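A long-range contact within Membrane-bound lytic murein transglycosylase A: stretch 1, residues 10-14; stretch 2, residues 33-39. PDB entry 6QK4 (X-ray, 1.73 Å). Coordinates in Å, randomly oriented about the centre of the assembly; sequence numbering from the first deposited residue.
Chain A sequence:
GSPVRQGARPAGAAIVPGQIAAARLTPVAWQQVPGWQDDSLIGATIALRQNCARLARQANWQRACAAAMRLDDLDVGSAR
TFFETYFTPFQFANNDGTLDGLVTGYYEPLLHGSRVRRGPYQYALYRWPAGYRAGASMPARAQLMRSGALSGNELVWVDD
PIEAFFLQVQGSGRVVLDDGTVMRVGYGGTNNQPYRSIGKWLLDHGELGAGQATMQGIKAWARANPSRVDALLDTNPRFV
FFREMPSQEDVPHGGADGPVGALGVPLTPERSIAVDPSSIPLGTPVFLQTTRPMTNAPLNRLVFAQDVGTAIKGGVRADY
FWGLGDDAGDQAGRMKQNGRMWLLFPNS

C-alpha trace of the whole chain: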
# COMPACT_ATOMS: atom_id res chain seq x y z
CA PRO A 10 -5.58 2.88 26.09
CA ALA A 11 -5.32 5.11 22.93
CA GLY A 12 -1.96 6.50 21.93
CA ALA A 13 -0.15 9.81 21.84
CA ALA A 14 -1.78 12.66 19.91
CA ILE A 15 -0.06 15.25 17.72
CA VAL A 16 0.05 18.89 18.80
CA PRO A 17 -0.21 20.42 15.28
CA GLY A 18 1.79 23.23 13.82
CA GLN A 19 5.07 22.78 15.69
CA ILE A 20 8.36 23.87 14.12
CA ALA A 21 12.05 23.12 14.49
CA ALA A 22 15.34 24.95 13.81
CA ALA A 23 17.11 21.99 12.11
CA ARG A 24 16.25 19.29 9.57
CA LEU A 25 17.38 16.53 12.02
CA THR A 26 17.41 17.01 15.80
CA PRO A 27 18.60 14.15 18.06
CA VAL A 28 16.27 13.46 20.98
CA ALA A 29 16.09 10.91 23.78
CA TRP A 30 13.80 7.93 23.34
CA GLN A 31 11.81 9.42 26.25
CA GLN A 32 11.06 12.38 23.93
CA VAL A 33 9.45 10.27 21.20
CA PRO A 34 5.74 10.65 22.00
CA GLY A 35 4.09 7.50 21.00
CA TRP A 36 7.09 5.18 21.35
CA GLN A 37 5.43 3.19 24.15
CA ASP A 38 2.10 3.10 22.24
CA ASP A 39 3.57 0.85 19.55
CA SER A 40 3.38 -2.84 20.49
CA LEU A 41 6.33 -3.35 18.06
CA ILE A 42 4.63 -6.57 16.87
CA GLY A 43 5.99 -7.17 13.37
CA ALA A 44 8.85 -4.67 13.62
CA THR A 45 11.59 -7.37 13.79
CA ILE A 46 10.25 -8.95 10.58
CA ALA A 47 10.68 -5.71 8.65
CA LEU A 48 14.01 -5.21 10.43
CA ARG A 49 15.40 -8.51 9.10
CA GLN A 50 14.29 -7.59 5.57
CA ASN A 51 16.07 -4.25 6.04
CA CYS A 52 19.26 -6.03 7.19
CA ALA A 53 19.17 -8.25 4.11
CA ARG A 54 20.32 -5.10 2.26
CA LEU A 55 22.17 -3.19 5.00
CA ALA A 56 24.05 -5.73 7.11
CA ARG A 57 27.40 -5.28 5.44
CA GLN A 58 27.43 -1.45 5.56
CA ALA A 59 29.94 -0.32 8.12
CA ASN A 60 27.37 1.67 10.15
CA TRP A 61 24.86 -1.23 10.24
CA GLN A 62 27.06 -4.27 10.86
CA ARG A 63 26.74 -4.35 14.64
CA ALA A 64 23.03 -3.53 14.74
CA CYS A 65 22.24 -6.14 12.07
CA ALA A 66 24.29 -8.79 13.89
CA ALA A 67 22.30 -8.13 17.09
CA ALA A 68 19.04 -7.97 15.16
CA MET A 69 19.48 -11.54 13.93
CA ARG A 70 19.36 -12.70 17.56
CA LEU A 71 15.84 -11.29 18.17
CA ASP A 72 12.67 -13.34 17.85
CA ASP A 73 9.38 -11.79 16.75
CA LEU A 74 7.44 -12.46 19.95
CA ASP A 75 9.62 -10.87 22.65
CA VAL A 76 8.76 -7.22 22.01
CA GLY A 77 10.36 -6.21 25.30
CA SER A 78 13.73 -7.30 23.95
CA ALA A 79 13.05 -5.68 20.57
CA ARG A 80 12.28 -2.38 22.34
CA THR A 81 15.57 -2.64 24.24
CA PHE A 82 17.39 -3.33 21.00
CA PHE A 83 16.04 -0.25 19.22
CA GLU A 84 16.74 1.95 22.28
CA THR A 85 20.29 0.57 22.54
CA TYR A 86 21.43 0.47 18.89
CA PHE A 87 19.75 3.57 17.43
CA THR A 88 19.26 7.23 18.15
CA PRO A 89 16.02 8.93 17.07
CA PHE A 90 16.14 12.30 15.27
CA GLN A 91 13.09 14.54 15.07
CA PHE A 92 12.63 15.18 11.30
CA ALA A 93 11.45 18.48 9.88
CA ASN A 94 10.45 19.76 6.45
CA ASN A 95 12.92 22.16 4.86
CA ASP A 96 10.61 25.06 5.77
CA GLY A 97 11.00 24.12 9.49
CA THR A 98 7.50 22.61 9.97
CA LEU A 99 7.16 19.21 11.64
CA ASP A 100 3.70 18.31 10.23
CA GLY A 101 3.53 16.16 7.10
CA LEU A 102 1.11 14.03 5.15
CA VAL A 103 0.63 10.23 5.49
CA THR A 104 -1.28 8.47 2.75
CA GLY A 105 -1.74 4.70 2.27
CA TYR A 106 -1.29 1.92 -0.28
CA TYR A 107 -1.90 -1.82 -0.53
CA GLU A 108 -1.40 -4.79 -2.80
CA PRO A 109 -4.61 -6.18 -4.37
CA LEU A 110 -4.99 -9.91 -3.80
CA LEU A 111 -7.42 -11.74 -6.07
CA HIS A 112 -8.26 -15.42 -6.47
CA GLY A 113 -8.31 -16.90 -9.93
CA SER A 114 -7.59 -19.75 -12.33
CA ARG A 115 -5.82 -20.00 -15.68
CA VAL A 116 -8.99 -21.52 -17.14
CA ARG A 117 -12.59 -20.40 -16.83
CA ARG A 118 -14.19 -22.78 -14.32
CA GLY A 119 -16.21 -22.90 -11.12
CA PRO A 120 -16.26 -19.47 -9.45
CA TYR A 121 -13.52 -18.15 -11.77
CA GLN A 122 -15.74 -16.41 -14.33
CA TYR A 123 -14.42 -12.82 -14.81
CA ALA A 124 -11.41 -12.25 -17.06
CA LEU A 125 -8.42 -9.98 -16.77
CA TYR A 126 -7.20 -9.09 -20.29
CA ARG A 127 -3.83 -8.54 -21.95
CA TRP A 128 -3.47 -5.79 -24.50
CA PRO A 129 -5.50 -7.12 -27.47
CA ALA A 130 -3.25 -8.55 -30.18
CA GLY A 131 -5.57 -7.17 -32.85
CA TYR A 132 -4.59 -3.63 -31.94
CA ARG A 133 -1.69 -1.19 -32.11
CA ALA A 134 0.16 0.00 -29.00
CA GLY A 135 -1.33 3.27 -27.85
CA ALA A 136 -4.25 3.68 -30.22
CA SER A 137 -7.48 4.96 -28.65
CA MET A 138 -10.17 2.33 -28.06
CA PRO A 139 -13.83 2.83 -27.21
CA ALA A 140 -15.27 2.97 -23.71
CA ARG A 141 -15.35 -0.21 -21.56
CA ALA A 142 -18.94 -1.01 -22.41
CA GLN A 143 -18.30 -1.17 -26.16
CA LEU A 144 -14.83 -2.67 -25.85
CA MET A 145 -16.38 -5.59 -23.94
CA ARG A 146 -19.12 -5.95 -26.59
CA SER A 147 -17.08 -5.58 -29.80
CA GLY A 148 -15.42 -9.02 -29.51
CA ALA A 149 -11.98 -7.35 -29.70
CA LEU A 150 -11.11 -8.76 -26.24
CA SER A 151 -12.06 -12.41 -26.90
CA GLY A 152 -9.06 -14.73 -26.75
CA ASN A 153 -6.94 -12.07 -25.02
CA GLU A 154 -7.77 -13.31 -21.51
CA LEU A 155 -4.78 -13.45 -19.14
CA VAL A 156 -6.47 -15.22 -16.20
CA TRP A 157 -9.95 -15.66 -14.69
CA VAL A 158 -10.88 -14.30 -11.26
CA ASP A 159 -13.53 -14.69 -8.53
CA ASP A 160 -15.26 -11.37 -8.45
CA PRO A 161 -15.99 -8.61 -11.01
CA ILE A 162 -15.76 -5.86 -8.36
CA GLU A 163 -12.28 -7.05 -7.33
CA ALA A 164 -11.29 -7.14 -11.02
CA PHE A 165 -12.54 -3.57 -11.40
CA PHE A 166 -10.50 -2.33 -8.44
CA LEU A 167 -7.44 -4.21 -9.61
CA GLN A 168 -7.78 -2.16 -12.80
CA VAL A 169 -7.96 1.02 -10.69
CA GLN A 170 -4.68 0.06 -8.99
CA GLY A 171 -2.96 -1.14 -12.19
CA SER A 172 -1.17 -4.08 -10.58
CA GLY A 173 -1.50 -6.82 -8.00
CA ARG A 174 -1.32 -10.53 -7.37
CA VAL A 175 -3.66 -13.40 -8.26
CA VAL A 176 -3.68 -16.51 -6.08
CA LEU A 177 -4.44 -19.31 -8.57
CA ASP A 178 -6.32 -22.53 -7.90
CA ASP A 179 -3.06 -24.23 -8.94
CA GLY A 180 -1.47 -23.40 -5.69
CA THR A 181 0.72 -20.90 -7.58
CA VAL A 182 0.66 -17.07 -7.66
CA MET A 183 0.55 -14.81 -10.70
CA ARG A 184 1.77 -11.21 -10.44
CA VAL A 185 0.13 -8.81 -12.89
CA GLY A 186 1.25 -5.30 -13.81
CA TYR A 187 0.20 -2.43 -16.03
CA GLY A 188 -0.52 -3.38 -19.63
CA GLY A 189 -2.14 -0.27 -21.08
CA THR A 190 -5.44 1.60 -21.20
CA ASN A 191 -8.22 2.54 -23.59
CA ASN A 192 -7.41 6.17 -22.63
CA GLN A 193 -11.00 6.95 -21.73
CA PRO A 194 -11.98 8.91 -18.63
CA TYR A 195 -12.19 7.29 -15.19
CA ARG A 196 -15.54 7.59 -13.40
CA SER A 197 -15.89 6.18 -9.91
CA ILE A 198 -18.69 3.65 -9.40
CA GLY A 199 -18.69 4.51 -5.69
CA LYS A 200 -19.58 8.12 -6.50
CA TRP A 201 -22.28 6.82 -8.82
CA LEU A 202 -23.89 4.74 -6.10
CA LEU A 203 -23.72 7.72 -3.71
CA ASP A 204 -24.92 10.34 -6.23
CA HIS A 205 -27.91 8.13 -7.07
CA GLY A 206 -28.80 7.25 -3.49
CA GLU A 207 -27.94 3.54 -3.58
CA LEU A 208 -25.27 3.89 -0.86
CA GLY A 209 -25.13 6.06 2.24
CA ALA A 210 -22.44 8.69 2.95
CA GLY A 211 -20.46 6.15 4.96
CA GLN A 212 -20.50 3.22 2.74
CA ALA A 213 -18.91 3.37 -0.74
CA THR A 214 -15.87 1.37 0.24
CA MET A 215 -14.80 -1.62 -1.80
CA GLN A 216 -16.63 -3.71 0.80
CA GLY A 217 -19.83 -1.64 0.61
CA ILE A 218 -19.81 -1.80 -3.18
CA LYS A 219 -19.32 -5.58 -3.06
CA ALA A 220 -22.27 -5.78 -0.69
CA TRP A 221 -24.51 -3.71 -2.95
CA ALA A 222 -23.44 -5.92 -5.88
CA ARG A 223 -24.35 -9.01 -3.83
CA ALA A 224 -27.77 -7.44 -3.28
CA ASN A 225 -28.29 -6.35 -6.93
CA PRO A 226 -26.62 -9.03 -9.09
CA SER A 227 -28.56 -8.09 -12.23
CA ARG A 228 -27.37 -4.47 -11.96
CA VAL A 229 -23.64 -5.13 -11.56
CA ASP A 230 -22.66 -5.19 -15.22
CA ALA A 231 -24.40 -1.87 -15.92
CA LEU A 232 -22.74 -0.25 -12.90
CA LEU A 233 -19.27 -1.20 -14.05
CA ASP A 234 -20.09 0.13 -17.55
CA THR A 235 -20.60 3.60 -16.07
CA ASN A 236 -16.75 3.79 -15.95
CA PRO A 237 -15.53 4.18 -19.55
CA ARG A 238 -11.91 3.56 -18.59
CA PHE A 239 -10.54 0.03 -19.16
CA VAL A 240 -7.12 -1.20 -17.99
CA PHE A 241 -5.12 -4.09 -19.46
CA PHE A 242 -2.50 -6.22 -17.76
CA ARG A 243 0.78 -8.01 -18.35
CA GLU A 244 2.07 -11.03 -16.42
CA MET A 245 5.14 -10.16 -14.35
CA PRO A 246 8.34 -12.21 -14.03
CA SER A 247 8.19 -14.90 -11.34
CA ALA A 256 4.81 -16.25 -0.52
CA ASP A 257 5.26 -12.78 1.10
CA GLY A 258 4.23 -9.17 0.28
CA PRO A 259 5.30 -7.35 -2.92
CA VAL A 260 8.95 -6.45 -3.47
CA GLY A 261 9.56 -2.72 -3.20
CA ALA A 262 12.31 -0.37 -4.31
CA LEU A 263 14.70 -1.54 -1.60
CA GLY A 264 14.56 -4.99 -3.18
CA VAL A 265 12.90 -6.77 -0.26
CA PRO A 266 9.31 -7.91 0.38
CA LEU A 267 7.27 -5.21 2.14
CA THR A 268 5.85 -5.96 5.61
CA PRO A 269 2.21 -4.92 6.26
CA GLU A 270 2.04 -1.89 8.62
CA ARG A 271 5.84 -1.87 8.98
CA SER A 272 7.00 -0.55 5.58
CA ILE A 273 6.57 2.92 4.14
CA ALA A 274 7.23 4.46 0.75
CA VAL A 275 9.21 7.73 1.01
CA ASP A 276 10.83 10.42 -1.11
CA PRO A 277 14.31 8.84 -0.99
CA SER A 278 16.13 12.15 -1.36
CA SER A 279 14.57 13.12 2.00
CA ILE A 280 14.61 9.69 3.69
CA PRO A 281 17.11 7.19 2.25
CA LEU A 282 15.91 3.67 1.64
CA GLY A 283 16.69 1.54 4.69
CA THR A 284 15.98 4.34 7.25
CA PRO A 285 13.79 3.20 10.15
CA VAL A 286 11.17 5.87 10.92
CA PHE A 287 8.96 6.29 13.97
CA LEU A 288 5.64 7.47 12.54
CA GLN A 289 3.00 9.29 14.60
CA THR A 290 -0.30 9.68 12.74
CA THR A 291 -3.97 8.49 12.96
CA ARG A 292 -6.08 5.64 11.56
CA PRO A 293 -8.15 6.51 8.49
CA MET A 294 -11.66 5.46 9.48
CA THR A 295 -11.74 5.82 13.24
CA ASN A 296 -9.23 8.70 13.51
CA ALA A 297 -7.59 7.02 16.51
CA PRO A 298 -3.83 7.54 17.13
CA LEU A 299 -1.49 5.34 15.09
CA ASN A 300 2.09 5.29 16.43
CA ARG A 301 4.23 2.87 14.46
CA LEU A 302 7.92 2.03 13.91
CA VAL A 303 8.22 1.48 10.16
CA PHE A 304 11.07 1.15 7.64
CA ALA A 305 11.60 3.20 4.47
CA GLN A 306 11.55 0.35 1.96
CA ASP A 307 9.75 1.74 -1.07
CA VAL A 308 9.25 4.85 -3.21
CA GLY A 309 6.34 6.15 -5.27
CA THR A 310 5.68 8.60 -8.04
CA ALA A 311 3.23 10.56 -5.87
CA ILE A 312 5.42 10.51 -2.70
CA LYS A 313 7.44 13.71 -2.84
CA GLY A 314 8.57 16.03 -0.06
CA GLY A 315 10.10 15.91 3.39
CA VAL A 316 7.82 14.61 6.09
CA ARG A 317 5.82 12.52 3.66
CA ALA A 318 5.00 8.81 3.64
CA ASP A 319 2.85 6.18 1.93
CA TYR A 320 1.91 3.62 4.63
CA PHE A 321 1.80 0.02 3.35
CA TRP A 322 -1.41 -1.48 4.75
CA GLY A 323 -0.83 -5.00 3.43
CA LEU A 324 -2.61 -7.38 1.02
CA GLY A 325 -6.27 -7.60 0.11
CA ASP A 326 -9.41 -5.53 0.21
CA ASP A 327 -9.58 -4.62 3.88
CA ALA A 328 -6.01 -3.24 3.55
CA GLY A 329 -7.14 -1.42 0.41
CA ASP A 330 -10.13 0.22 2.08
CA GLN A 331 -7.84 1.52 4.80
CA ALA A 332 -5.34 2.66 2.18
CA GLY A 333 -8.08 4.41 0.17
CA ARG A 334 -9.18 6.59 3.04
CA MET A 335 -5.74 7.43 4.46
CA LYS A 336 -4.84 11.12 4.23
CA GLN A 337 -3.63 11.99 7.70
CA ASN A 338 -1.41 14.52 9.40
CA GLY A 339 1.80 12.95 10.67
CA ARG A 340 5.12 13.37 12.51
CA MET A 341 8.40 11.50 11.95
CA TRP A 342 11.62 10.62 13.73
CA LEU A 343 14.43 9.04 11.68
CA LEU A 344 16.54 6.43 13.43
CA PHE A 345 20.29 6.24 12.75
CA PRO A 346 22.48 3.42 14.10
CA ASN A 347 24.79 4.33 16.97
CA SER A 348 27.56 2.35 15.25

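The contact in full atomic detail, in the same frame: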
# COMPACT_ATOMS: atom_id res chain seq x y z
N PRO A 10 -5.52 3.93 27.12
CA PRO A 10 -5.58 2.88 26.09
C PRO A 10 -5.23 3.42 24.68
O PRO A 10 -4.44 2.73 24.04
CB PRO A 10 -7.02 2.36 26.19
CG PRO A 10 -7.77 3.48 26.76
CD PRO A 10 -6.85 4.22 27.68
N ALA A 11 -5.72 4.59 24.24
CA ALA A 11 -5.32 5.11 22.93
C ALA A 11 -4.02 5.92 23.02
O ALA A 11 -3.67 6.52 24.04
CB ALA A 11 -6.41 5.98 22.31
N GLY A 12 -3.31 5.99 21.90
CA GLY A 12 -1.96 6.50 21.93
C GLY A 12 -1.79 8.02 21.97
O GLY A 12 -2.73 8.81 22.14
N ALA A 13 -0.54 8.42 21.81
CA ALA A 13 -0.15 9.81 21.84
C ALA A 13 -0.72 10.55 20.65
O ALA A 13 -0.58 10.10 19.51
CB ALA A 13 1.38 9.93 21.77
N ALA A 14 -1.17 11.78 20.90
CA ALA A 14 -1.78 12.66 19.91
C ALA A 14 -0.87 13.81 19.50
O ALA A 14 -0.18 14.41 20.32
CB ALA A 14 -3.07 13.27 20.48
N VAL A 33 10.30 10.68 22.34
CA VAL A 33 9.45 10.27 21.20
C VAL A 33 8.05 9.97 21.73
O VAL A 33 7.82 8.95 22.38
CB VAL A 33 10.08 9.07 20.47
CG1 VAL A 33 9.18 8.55 19.25
CG2 VAL A 33 11.48 9.41 20.02
N PRO A 34 7.08 10.86 21.49
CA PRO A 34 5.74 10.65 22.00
C PRO A 34 5.11 9.61 21.09
O PRO A 34 5.13 9.69 19.85
CB PRO A 34 5.08 12.03 21.86
CG PRO A 34 5.81 12.67 20.73
CD PRO A 34 7.19 12.07 20.65
N GLY A 35 4.69 8.58 21.71
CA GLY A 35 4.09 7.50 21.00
C GLY A 35 4.95 6.26 21.02
O GLY A 35 4.42 5.18 20.80
N TRP A 36 6.22 6.37 21.41
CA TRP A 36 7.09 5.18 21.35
C TRP A 36 6.48 4.02 22.15
O TRP A 36 6.49 2.87 21.71
CB TRP A 36 8.49 5.54 21.86
CG TRP A 36 9.48 4.44 22.03
CD1 TRP A 36 10.16 4.09 23.18
CD2 TRP A 36 9.96 3.59 20.99
NE1 TRP A 36 11.06 3.08 22.89
CE2 TRP A 36 10.91 2.73 21.55
CE3 TRP A 36 9.62 3.44 19.64
CZ2 TRP A 36 11.57 1.72 20.82
CZ3 TRP A 36 10.34 2.45 18.87
CH2 TRP A 36 11.29 1.61 19.46
N GLN A 37 5.98 4.29 23.37
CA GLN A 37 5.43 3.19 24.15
C GLN A 37 4.08 2.71 23.66
O GLN A 37 3.63 1.62 24.07
CB GLN A 37 5.29 3.63 25.62
CG GLN A 37 6.62 4.10 26.15
CD GLN A 37 7.60 2.97 26.40
OE1 GLN A 37 7.28 1.80 26.29
NE2 GLN A 37 8.82 3.34 26.76
N ASP A 38 3.39 3.49 22.79
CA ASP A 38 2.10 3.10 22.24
C ASP A 38 2.21 2.02 21.14
O ASP A 38 1.24 1.28 20.88
CB ASP A 38 1.43 4.35 21.71
CG ASP A 38 1.05 5.31 22.80
OD1 ASP A 38 0.42 4.84 23.80
OD2 ASP A 38 1.32 6.54 22.59
N ASP A 39 3.38 1.88 20.55
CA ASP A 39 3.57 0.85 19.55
C ASP A 39 3.92 -0.48 20.23
O ASP A 39 4.88 -0.56 21.02
CB ASP A 39 4.69 1.28 18.59
CG ASP A 39 4.87 0.29 17.40
OD1 ASP A 39 4.09 -0.68 17.29
OD2 ASP A 39 5.79 0.51 16.60
O HOH W 1 -1.57 2.78 23.72

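A single carboxylate can fasten an irregular segment to a turn, and the small contact between residues 10-14 and 33-39 of this lytic transglycosylase shows how. Stretch 1 has no regular secondary structure, and the Ala-13 amide finds its acceptor on a side chain of stretch 2.

Pro-10 is poorly ordered and exposed; its CA-to-CB bond points away from stretch 2, and it takes part through its carbonyl. One water donates to Pro-10 O at 2.9 Å and also to Asp-38 OD1 at 2.9 Å, spanning a gap that the two residues do not close directly. Ala-11 contributes little: its CB points away, and its O comes no nearer than 4.4 Å to Asp-38 OD1.

At Gly-12 the two stretches draw close, with CA 3.3 Å from Asp-38 OD2. A CB placed ideally here would point toward stretch 2 and lie only 3.2 Å from Asp-38 CG, a tight fit, so the absence of a side chain leaves room for the carboxylate.

Ala-13 is the centre of the contact. Its N donates a hydrogen bond to Asp-38 OD2 at 2.8 Å, with an angle of 142° at the hydrogen, short but appreciably bent. The two oxygens of Asp-38 thus serve different partners, OD2 the amide and OD1 the water. The methyl group of Ala-13 meanwhile rests against the turn, its CB 3.6 Å from Gly-35 N and 4.3 Å from Pro-34 CB, adding a modest apolar contact to the polar one.

The surface it meets is a type II turn from Val-33 to Trp-36, closed by Trp-36 N donating to Val-33 O at 3.2 Å. Gly-35 has a positive phi of 111°, where a CB would jam against the preceding carbonyl oxygen. Beyond it, Asp-38 N donates to Gly-35 O at 2.8 Å, tying the backbone of the acid to the turn. Ala-14 then points its CB away, and the contact ends.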